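Local structure of UDP-N-Acetylglucosamine 2-Epimerase (Thermus thermophilus, 1V4V) at residues Gln70-Leu75 against Glu132-Glu137; Gly128-Lys131 against Glu137-Arg140; Thr103-Ala108 against Asp144-Leu149; Arg15-Lys20 against Gly99-Thr104. The protein probably interconverts UDP-N-acetylglucosamine and UDP-N-acetylmannosamine as a 2-epimerase, and is built as a homodimer of two-domain subunits. All coordinates share one frame; numbering follows the deposited sequence.

Contact 1. Residues Gln70-Leu75 against Glu132-Glu137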
# COMPACT_ATOMS: atom_id res chain seq x y z
N GLN A 70 -21.68 -3.57 -2.26
CA GLN A 70 -21.33 -2.17 -2.46
C GLN A 70 -20.08 -1.98 -3.31
O GLN A 70 -19.14 -2.77 -3.23
CB GLN A 70 -21.16 -1.52 -1.08
CG GLN A 70 -20.65 -0.10 -1.05
CD GLN A 70 -20.74 0.50 0.34
OE1 GLN A 70 -20.34 -0.13 1.33
NE2 GLN A 70 -21.25 1.72 0.43
N ALA A 71 -20.07 -0.92 -4.12
CA ALA A 71 -18.92 -0.62 -4.98
C ALA A 71 -17.68 -0.41 -4.12
O ALA A 71 -17.77 0.18 -3.04
CB ALA A 71 -19.21 0.63 -5.81
N LEU A 72 -16.54 -0.87 -4.60
CA LEU A 72 -15.30 -0.76 -3.83
C LEU A 72 -14.95 0.64 -3.31
O LEU A 72 -14.58 0.79 -2.15
CB LEU A 72 -14.14 -1.34 -4.63
CG LEU A 72 -14.32 -2.83 -4.96
CD1 LEU A 72 -13.11 -3.37 -5.70
CD2 LEU A 72 -14.53 -3.61 -3.66
N PRO A 73 -15.05 1.68 -4.16
CA PRO A 73 -14.71 3.02 -3.65
C PRO A 73 -15.62 3.45 -2.50
O PRO A 73 -15.18 4.08 -1.54
CB PRO A 73 -14.88 3.91 -4.87
CG PRO A 73 -14.54 2.99 -6.01
CD PRO A 73 -15.24 1.71 -5.62
N ASP A 74 -16.91 3.11 -2.60
CA ASP A 74 -17.86 3.48 -1.56
C ASP A 74 -17.60 2.70 -0.27
O ASP A 74 -17.71 3.25 0.82
CB ASP A 74 -19.29 3.25 -2.04
CG ASP A 74 -19.63 4.10 -3.25
OD1 ASP A 74 -19.60 5.34 -3.13
OD2 ASP A 74 -19.92 3.53 -4.32
N LEU A 75 -17.24 1.43 -0.40
CA LEU A 75 -16.95 0.62 0.79
C LEU A 75 -15.75 1.21 1.53
O LEU A 75 -15.81 1.40 2.74
CB LEU A 75 -16.64 -0.83 0.42
CG LEU A 75 -16.11 -1.64 1.60
CD1 LEU A 75 -17.21 -1.77 2.66
CD2 LEU A 75 -15.64 -3.01 1.15
N GLU A 132 -4.92 -9.76 -11.35
CA GLU A 132 -5.33 -11.07 -10.85
C GLU A 132 -4.46 -11.54 -9.69
O GLU A 132 -3.29 -11.87 -9.87
CB GLU A 132 -5.28 -12.10 -11.98
CG GLU A 132 -5.74 -13.49 -11.56
CD GLU A 132 -7.16 -13.50 -11.04
OE1 GLU A 132 -8.07 -13.09 -11.80
OE2 GLU A 132 -7.38 -13.91 -9.88
N PRO A 133 -5.04 -11.61 -8.48
CA PRO A 133 -6.43 -11.26 -8.17
C PRO A 133 -6.66 -9.76 -7.97
O PRO A 133 -5.80 -9.05 -7.44
CB PRO A 133 -6.69 -12.05 -6.90
CG PRO A 133 -5.38 -11.93 -6.19
CD PRO A 133 -4.38 -12.21 -7.30
N PHE A 134 -7.82 -9.30 -8.41
CA PHE A 134 -8.20 -7.89 -8.28
C PHE A 134 -9.37 -7.82 -7.31
O PHE A 134 -10.35 -8.55 -7.46
CB PHE A 134 -8.63 -7.32 -9.64
CG PHE A 134 -9.22 -5.94 -9.56
CD1 PHE A 134 -8.39 -4.82 -9.47
CD2 PHE A 134 -10.59 -5.76 -9.54
CE1 PHE A 134 -8.93 -3.55 -9.37
CE2 PHE A 134 -11.15 -4.48 -9.44
CZ PHE A 134 -10.31 -3.37 -9.35
N PRO A 135 -9.30 -6.92 -6.32
CA PRO A 135 -8.23 -5.97 -6.02
C PRO A 135 -7.26 -6.45 -4.93
O PRO A 135 -6.47 -5.67 -4.41
CB PRO A 135 -9.00 -4.74 -5.57
CG PRO A 135 -10.08 -5.37 -4.73
CD PRO A 135 -10.53 -6.56 -5.58
N GLU A 136 -7.32 -7.74 -4.61
CA GLU A 136 -6.49 -8.32 -3.55
C GLU A 136 -4.98 -8.13 -3.64
O GLU A 136 -4.34 -7.84 -2.63
CB GLU A 136 -6.80 -9.81 -3.39
CG GLU A 136 -8.17 -10.10 -2.77
CD GLU A 136 -9.29 -10.12 -3.79
OE1 GLU A 136 -10.45 -10.35 -3.38
OE2 GLU A 136 -9.03 -9.90 -4.99
N GLU A 137 -4.41 -8.31 -4.82
CA GLU A 137 -2.96 -8.13 -4.97
C GLU A 137 -2.62 -6.68 -4.63
O GLU A 137 -1.64 -6.41 -3.93
CB GLU A 137 -2.52 -8.45 -6.41
CG GLU A 137 -1.04 -8.13 -6.68
CD GLU A 137 -0.08 -9.19 -6.16
OE1 GLU A 137 -0.46 -9.98 -5.26
OE2 GLU A 137 1.08 -9.21 -6.64
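The Phe-134 ring carries the CB of Pro-135 on one face, 3.9 Å above the plane and over the ring centre, and receives the tip of Leu-72 obliquely, with Leu-72 CD1 4.4 Å from Phe-134 CE2. The peptide bond between Phe-134 and Pro-135 is cis, which goes with the proline folding back over the aromatic ring that precedes it. Pro-135 then turns its own CG outward, and Pro-135 CG and Leu-72 CD1 meet head-on at 3.8 Å. The leucine gets there with CG anti to its carbonyl carbon (chi1 -61°) and CD1 carried straight on, so one methyl touches both ring systems. No hydrogen bond crosses the gap; this is a small apolar touch at the surface of the subunit. The dimer builds on it: Phe-112 of the second subunit sets its ring against Phe-134 with the planes at about 50°, and Leu-113 of that subunit packs on both Leu-72 and Phe-134. Within the chain, the contact brings together two helix starts. Ala-71 is the N-cap residue of helix 72-89 and Pro-135 that of helix 136-146, while Leu-102, at the start of helix 102-113, packs against Leu-72.

Contact 2. Residues Gly128-Lys131 against Glu137-Arg140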
# COMPACT_ATOMS: atom_id res chain seq x y z
N GLY A 128 1.92 -11.30 -8.39
CA GLY A 128 2.74 -10.58 -9.33
C GLY A 128 1.90 -9.94 -10.42
O GLY A 128 2.43 -9.45 -11.42
N ASN A 129 0.59 -9.92 -10.22
CA ASN A 129 -0.32 -9.34 -11.21
C ASN A 129 -1.42 -8.51 -10.56
O ASN A 129 -2.28 -9.05 -9.87
CB ASN A 129 -0.96 -10.45 -12.04
CG ASN A 129 -1.70 -9.93 -13.26
OD1 ASN A 129 -2.25 -8.82 -13.24
ND2 ASN A 129 -1.75 -10.73 -14.32
N LEU A 130 -1.40 -7.20 -10.78
CA LEU A 130 -2.41 -6.31 -10.20
C LEU A 130 -3.82 -6.56 -10.74
O LEU A 130 -4.79 -6.08 -10.16
CB LEU A 130 -2.05 -4.84 -10.45
CG LEU A 130 -0.89 -4.26 -9.64
CD1 LEU A 130 -0.59 -2.86 -10.12
CD2 LEU A 130 -1.24 -4.25 -8.16
N LYS A 131 -3.93 -7.31 -11.83
CA LYS A 131 -5.24 -7.60 -12.41
C LYS A 131 -5.79 -8.93 -11.91
O LYS A 131 -6.99 -9.20 -12.04
CB LYS A 131 -5.18 -7.62 -13.94
CG LYS A 131 -4.77 -6.29 -14.56
CD LYS A 131 -4.74 -6.37 -16.08
CE LYS A 131 -4.36 -5.03 -16.69
NZ LYS A 131 -4.36 -5.08 -18.19
N GLU A 137 -4.41 -8.31 -4.82
CA GLU A 137 -2.96 -8.13 -4.97
C GLU A 137 -2.62 -6.68 -4.63
O GLU A 137 -1.64 -6.41 -3.93
CB GLU A 137 -2.52 -8.45 -6.41
CG GLU A 137 -1.04 -8.13 -6.68
CD GLU A 137 -0.08 -9.19 -6.16
OE1 GLU A 137 -0.46 -9.98 -5.26
OE2 GLU A 137 1.08 -9.21 -6.64
N ALA A 138 -3.41 -5.75 -5.14
CA ALA A 138 -3.17 -4.34 -4.86
C ALA A 138 -3.38 -4.09 -3.37
O ALA A 138 -2.58 -3.42 -2.72
CB ALA A 138 -4.12 -3.45 -5.67
N ASN A 139 -4.46 -4.64 -2.82
CA ASN A 139 -4.74 -4.44 -1.39
C ASN A 139 -3.56 -4.81 -0.50
O ASN A 139 -3.18 -4.04 0.40
CB ASN A 139 -5.96 -5.24 -0.94
CG ASN A 139 -7.27 -4.71 -1.50
OD1 ASN A 139 -7.36 -3.56 -1.92
ND2 ASN A 139 -8.30 -5.55 -1.48
N ARG A 140 -2.98 -5.98 -0.73
CA ARG A 140 -1.88 -6.41 0.12
C ARG A 140 -0.61 -5.60 -0.09
O ARG A 140 0.11 -5.33 0.87
CB ARG A 140 -1.62 -7.91 -0.02
CG ARG A 140 -1.53 -8.44 -1.43
CD ARG A 140 -1.81 -9.95 -1.41
NE ARG A 140 -1.67 -10.56 -2.73
CZ ARG A 140 -2.13 -11.76 -3.04
NH1 ARG A 140 -1.95 -12.24 -4.26
NH2 ARG A 140 -2.78 -12.49 -2.13
O HOH W 1 -5.20 -6.38 -7.49
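Glu-137 points at the loop with its carboxylate, while Leu-130 sets off to the side and brings only CD2 in against the helix. Glu-137 sets CG anti to its backbone N (chi1 174°) and then bends at chi2, which lays CB and CG along the carbonyl of Asn-129, each 3.5 Å from Asn-129 O, and swings the carboxylate up to the start of the loop. There Gly-128 N donates to Glu-137 OE2 at 2.9 Å, arriving from above the carboxylate plane, 55° out of it. The other oxygen, OE1, is taken by Arg-140 one helical turn on: NE and NH1 grip it side-on, each at 2.9 Å, from opposite faces of the carboxylate, with the oxygen almost exactly in the guanidinium plane. Ser-127 N adds a further bond to OE1, so the carboxylate is fixed in rotation. A glutamine in its place would probably weaken the grip of Arg-140 by removing the negative charge, and its amide could not accept at both ends, likely leaving Gly-128 N or the guanidinium without its mate. Leu-130 CD2 rests 3.8 Å from Ala-138 CA, and a water accepts from Ala-138 N while donating to Leu-130 O. Asn-129 shapes the loop itself through an Asx turn, its OD1 accepting from Lys-131 N at 2.7 Å. The loop, which leads from strand 118-121 to helix 136-146, folds back on the first turns of that helix, while Arg-140 reaches on to Asp-100 ahead of helix 102-113.

Contact 3. Residues Thr103-Ala108 against Asp144-Leu149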
# COMPACT_ATOMS: atom_id res chain seq x y z
N THR A 103 -11.24 -3.89 3.05
CA THR A 103 -11.45 -3.42 4.42
C THR A 103 -10.15 -3.47 5.21
O THR A 103 -9.86 -2.56 5.98
CB THR A 103 -12.53 -4.25 5.13
OG1 THR A 103 -13.77 -4.12 4.42
CG2 THR A 103 -12.73 -3.77 6.57
N THR A 104 -9.37 -4.53 5.02
CA THR A 104 -8.11 -4.65 5.72
C THR A 104 -7.18 -3.49 5.39
O THR A 104 -6.54 -2.93 6.28
CB THR A 104 -7.42 -6.00 5.40
OG1 THR A 104 -8.09 -7.04 6.11
CG2 THR A 104 -5.95 -5.97 5.79
N PHE A 105 -7.10 -3.12 4.12
CA PHE A 105 -6.24 -1.99 3.77
C PHE A 105 -6.80 -0.69 4.34
O PHE A 105 -6.06 0.14 4.85
CB PHE A 105 -6.07 -1.82 2.26
CG PHE A 105 -5.40 -0.53 1.89
CD1 PHE A 105 -4.10 -0.26 2.32
CD2 PHE A 105 -6.10 0.47 1.22
CE1 PHE A 105 -3.51 0.99 2.09
CE2 PHE A 105 -5.52 1.72 0.98
CZ PHE A 105 -4.22 1.98 1.42
N ALA A 106 -8.12 -0.53 4.23
CA ALA A 106 -8.75 0.69 4.73
C ALA A 106 -8.46 0.87 6.21
O ALA A 106 -8.22 1.99 6.67
CB ALA A 106 -10.26 0.64 4.48
N VAL A 107 -8.47 -0.23 6.96
CA VAL A 107 -8.19 -0.17 8.39
C VAL A 107 -6.72 0.16 8.64
O VAL A 107 -6.40 0.99 9.49
CB VAL A 107 -8.55 -1.51 9.09
CG1 VAL A 107 -8.10 -1.49 10.54
CG2 VAL A 107 -10.05 -1.75 9.01
N ALA A 108 -5.83 -0.46 7.87
CA ALA A 108 -4.40 -0.21 8.00
C ALA A 108 -4.09 1.25 7.66
O ALA A 108 -3.24 1.88 8.31
CB ALA A 108 -3.61 -1.13 7.08
N ASP A 144 1.12 -3.34 2.84
CA ASP A 144 2.52 -3.51 3.23
C ASP A 144 3.38 -2.27 3.10
O ASP A 144 4.45 -2.19 3.70
CB ASP A 144 3.15 -4.69 2.49
CG ASP A 144 2.58 -6.02 2.95
OD1 ASP A 144 2.08 -6.07 4.09
OD2 ASP A 144 2.64 -7.00 2.19
N VAL A 145 2.93 -1.30 2.31
CA VAL A 145 3.68 -0.05 2.21
C VAL A 145 3.64 0.59 3.60
O VAL A 145 4.63 1.15 4.07
CB VAL A 145 3.02 0.92 1.21
CG1 VAL A 145 3.53 2.34 1.45
CG2 VAL A 145 3.32 0.49 -0.21
N LEU A 146 2.49 0.48 4.26
CA LEU A 146 2.25 1.09 5.57
C LEU A 146 2.65 0.29 6.80
O LEU A 146 2.65 0.82 7.91
CB LEU A 146 0.77 1.43 5.70
CG LEU A 146 0.13 2.19 4.54
CD1 LEU A 146 -1.34 2.41 4.86
CD2 LEU A 146 0.86 3.51 4.31
N THR A 147 2.99 -0.98 6.63
CA THR A 147 3.30 -1.82 7.78
C THR A 147 4.64 -1.60 8.48
O THR A 147 5.69 -1.45 7.85
CB THR A 147 3.20 -3.30 7.39
OG1 THR A 147 4.15 -3.58 6.35
CG2 THR A 147 1.80 -3.61 6.89
N ASP A 148 4.57 -1.60 9.81
CA ASP A 148 5.74 -1.44 10.66
C ASP A 148 6.45 -2.79 10.76
O ASP A 148 7.67 -2.87 10.72
CB ASP A 148 5.32 -0.98 12.05
CG ASP A 148 6.48 -0.97 13.04
OD1 ASP A 148 7.46 -0.22 12.81
OD2 ASP A 148 6.40 -1.72 14.03
N LEU A 149 5.66 -3.85 10.89
CA LEU A 149 6.21 -5.19 10.99
C LEU A 149 5.37 -6.17 10.17
O LEU A 149 4.15 -6.25 10.33
CB LEU A 149 6.23 -5.64 12.46
CG LEU A 149 6.89 -6.99 12.79
CD1 LEU A 149 8.27 -7.07 12.15
CD2 LEU A 149 6.98 -7.14 14.31
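Phe-105 and Leu-146 meet where two neighbouring helices of the N-terminal Rossmann-like domain, part of the GT-B fold, lie side by side. Helix 102-113 links strand 94-98 to strand 118-121, and helix 136-146 links strand 118-121 to strand 149-152, so the two belong to successive beta-alpha-beta crossovers of one parallel sheet. The close part of the contact is narrow. The two side chains cross at about a right angle, and Leu-146 CD1 comes obliquely to Phe-105 CE1 at 3.8 Å. With CG anti to the backbone N (chi1 169°), the phenylalanine swings its ring out from the helix into the path of the leucine. Leu-142 and Thr-143, one turn earlier on helix 136-146, also touch that ring. The backbones come closest at Ala-108 and Leu-146, yet the methyl of Ala-108, though it points at the other helix, leaves its CB 4.8 Å from Leu-146 CD1. After Leu-146 the segments part, and Thr-147 CG2 stays 6.0 Å from Ala-108 CB. Ala-108 and Thr-147 are buried all the same, and the chain there is held by other partners. Asp-144 pairs with Arg-126 and His-120, and Lys-166 NZ bonds the carbonyls of both Asp-144 and Thr-147. The tight side faces the dimer partner, where Trp-109 of the second subunit meets Phe-105 edge to face and Ala-138 of that subunit packs on Leu-146. Besides the ring, that same leucine methyl, CD1, also lies 4.0 Å from Ala-108 O.

Contact 4. Residues Arg15-Lys20 against Gly99-Thr104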
# COMPACT_ATOMS: atom_id res chain seq x y z
N ARG A 15 -14.78 -15.02 9.44
CA ARG A 15 -14.48 -16.18 10.27
C ARG A 15 -13.08 -16.74 10.03
O ARG A 15 -12.37 -17.07 10.98
CB ARG A 15 -15.55 -17.25 10.08
CG ARG A 15 -16.86 -16.89 10.77
CD ARG A 15 -17.96 -17.91 10.53
NE ARG A 15 -18.45 -17.89 9.15
CZ ARG A 15 -19.53 -18.54 8.74
NH1 ARG A 15 -19.90 -18.46 7.47
NH2 ARG A 15 -20.24 -19.26 9.59
N PRO A 16 -12.66 -16.87 8.76
CA PRO A 16 -11.33 -17.40 8.48
C PRO A 16 -10.23 -16.52 9.09
O PRO A 16 -9.20 -17.01 9.56
CB PRO A 16 -11.27 -17.41 6.95
CG PRO A 16 -12.70 -17.67 6.57
CD PRO A 16 -13.45 -16.76 7.51
N GLU A 17 -10.45 -15.21 9.08
CA GLU A 17 -9.49 -14.28 9.65
C GLU A 17 -9.47 -14.45 11.17
O GLU A 17 -8.41 -14.51 11.79
CB GLU A 17 -9.85 -12.84 9.27
CG GLU A 17 -9.88 -12.60 7.76
CD GLU A 17 -10.27 -11.18 7.39
OE1 GLU A 17 -10.93 -10.50 8.20
OE2 GLU A 17 -9.93 -10.75 6.26
N ALA A 18 -10.65 -14.54 11.77
CA ALA A 18 -10.76 -14.70 13.22
C ALA A 18 -9.98 -15.93 13.67
O ALA A 18 -9.27 -15.90 14.68
CB ALA A 18 -12.23 -14.81 13.62
N THR A 19 -10.12 -17.02 12.92
CA THR A 19 -9.44 -18.27 13.25
C THR A 19 -7.93 -18.11 13.27
O THR A 19 -7.26 -18.59 14.19
CB THR A 19 -9.80 -19.37 12.23
OG1 THR A 19 -11.21 -19.65 12.31
CG2 THR A 19 -9.02 -20.64 12.52
N LYS A 20 -7.38 -17.43 12.27
CA LYS A 20 -5.94 -17.24 12.20
C LYS A 20 -5.43 -16.20 13.19
O LYS A 20 -4.25 -16.20 13.54
CB LYS A 20 -5.53 -16.85 10.78
CG LYS A 20 -5.80 -17.94 9.75
CD LYS A 20 -5.34 -17.51 8.37
CE LYS A 20 -5.64 -18.58 7.32
NZ LYS A 20 -4.98 -19.87 7.64
N GLY A 99 -4.82 -10.65 6.04
CA GLY A 99 -5.54 -10.77 4.80
C GLY A 99 -5.31 -9.69 3.76
O GLY A 99 -4.53 -8.75 3.96
N ASP A 100 -6.03 -9.83 2.66
CA ASP A 100 -5.90 -8.94 1.52
C ASP A 100 -7.19 -8.24 1.10
O ASP A 100 -7.29 -7.80 -0.04
CB ASP A 100 -5.36 -9.76 0.35
CG ASP A 100 -4.23 -10.69 0.75
OD1 ASP A 100 -4.09 -11.77 0.13
OD2 ASP A 100 -3.47 -10.35 1.68
N THR A 101 -8.17 -8.13 1.99
CA THR A 101 -9.41 -7.46 1.60
C THR A 101 -9.28 -5.94 1.57
O THR A 101 -8.34 -5.38 2.13
CB THR A 101 -10.58 -7.80 2.55
OG1 THR A 101 -10.29 -7.28 3.85
CG2 THR A 101 -10.79 -9.31 2.63
N LEU A 102 -10.24 -5.29 0.91
CA LEU A 102 -10.27 -3.84 0.82
C LEU A 102 -10.41 -3.26 2.23
O LEU A 102 -9.77 -2.26 2.58
CB LEU A 102 -11.46 -3.41 -0.05
CG LEU A 102 -11.57 -1.93 -0.44
CD1 LEU A 102 -10.46 -1.57 -1.39
CD2 LEU A 102 -12.92 -1.68 -1.10
N THR A 103 -11.24 -3.89 3.05
CA THR A 103 -11.45 -3.42 4.42
C THR A 103 -10.15 -3.47 5.21
O THR A 103 -9.86 -2.56 5.98
CB THR A 103 -12.53 -4.25 5.13
OG1 THR A 103 -13.77 -4.12 4.42
CG2 THR A 103 -12.73 -3.77 6.57
N THR A 104 -9.37 -4.53 5.02
CA THR A 104 -8.11 -4.65 5.72
C THR A 104 -7.18 -3.49 5.39
O THR A 104 -6.54 -2.93 6.28
CB THR A 104 -7.42 -6.00 5.40
OG1 THR A 104 -8.09 -7.04 6.11
CG2 THR A 104 -5.95 -5.97 5.79
O HOH W 2 -8.22 -9.26 5.08
O HOH W 3 -11.82 -8.32 5.84
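Glu-17, Thr-101 and Thr-104 make this contact in the Rossmann-like N-terminal domain of the GT-B fold, where helix 15-29 faces the N-terminus of helix 102-113. Glu-17 gives most of the buried surface. Extended beyond CG, its chain carries OE2 to 4.0 Å from Thr-101 CG2 and 4.1 Å from Thr-104 OG1, so waters do the joining. One water donates to Glu-17 OE2 at 2.6 Å and is also bonded to Thr-101 OG1; a second donates to OE2 and to Thr-101 OG1. The other carboxylate oxygen, OE1, is held by Gly-13 N, and Thr-104 OG1 has its main partner in His-98 O at the end of strand 94-98. Thr-101 is the N-cap, its chi1 of 65° tucking OG1 between its own N and carbonyl carbon, within reach of a backbone N further along. A valine here would lack this oxygen, which would probably leave the first helical turn without its side-chain cap and both waters short of a partner. The backbone angles at Gly-99 call for glycine; a CB would jam against the preceding carbonyl O and crowd Glu-17 OE2. The capping bond itself runs from Thr-104 N to Thr-101 OG1, 3.1 Å long with an angle of 154° at the hydrogen.

Overall arrangement
All four contacts lie in the N-terminal domain, around the seven-stranded parallel sheet, with centres 10 to 16 Å apart. Along the chain, contacts 1 and 4 interlock, as do contacts 1 and 3, while contact 4 closes before contact 2 opens. Helix 136-146 serves contacts 1, 2 and 3, and helix 102-113 serves contacts 3 and 4, so these two helices form the common frame. Contacts 2 and 4 are also tied by a probable hydrogen bond, Asn-139 ND2 to Asp-100 O at 2.9 Å. Contacts 1, 2 and 3 each place touching residues against the second subunit; contact 4 reaches it through Leu-102, outside its touching residues, and its centre lies nearer the middle of the chain.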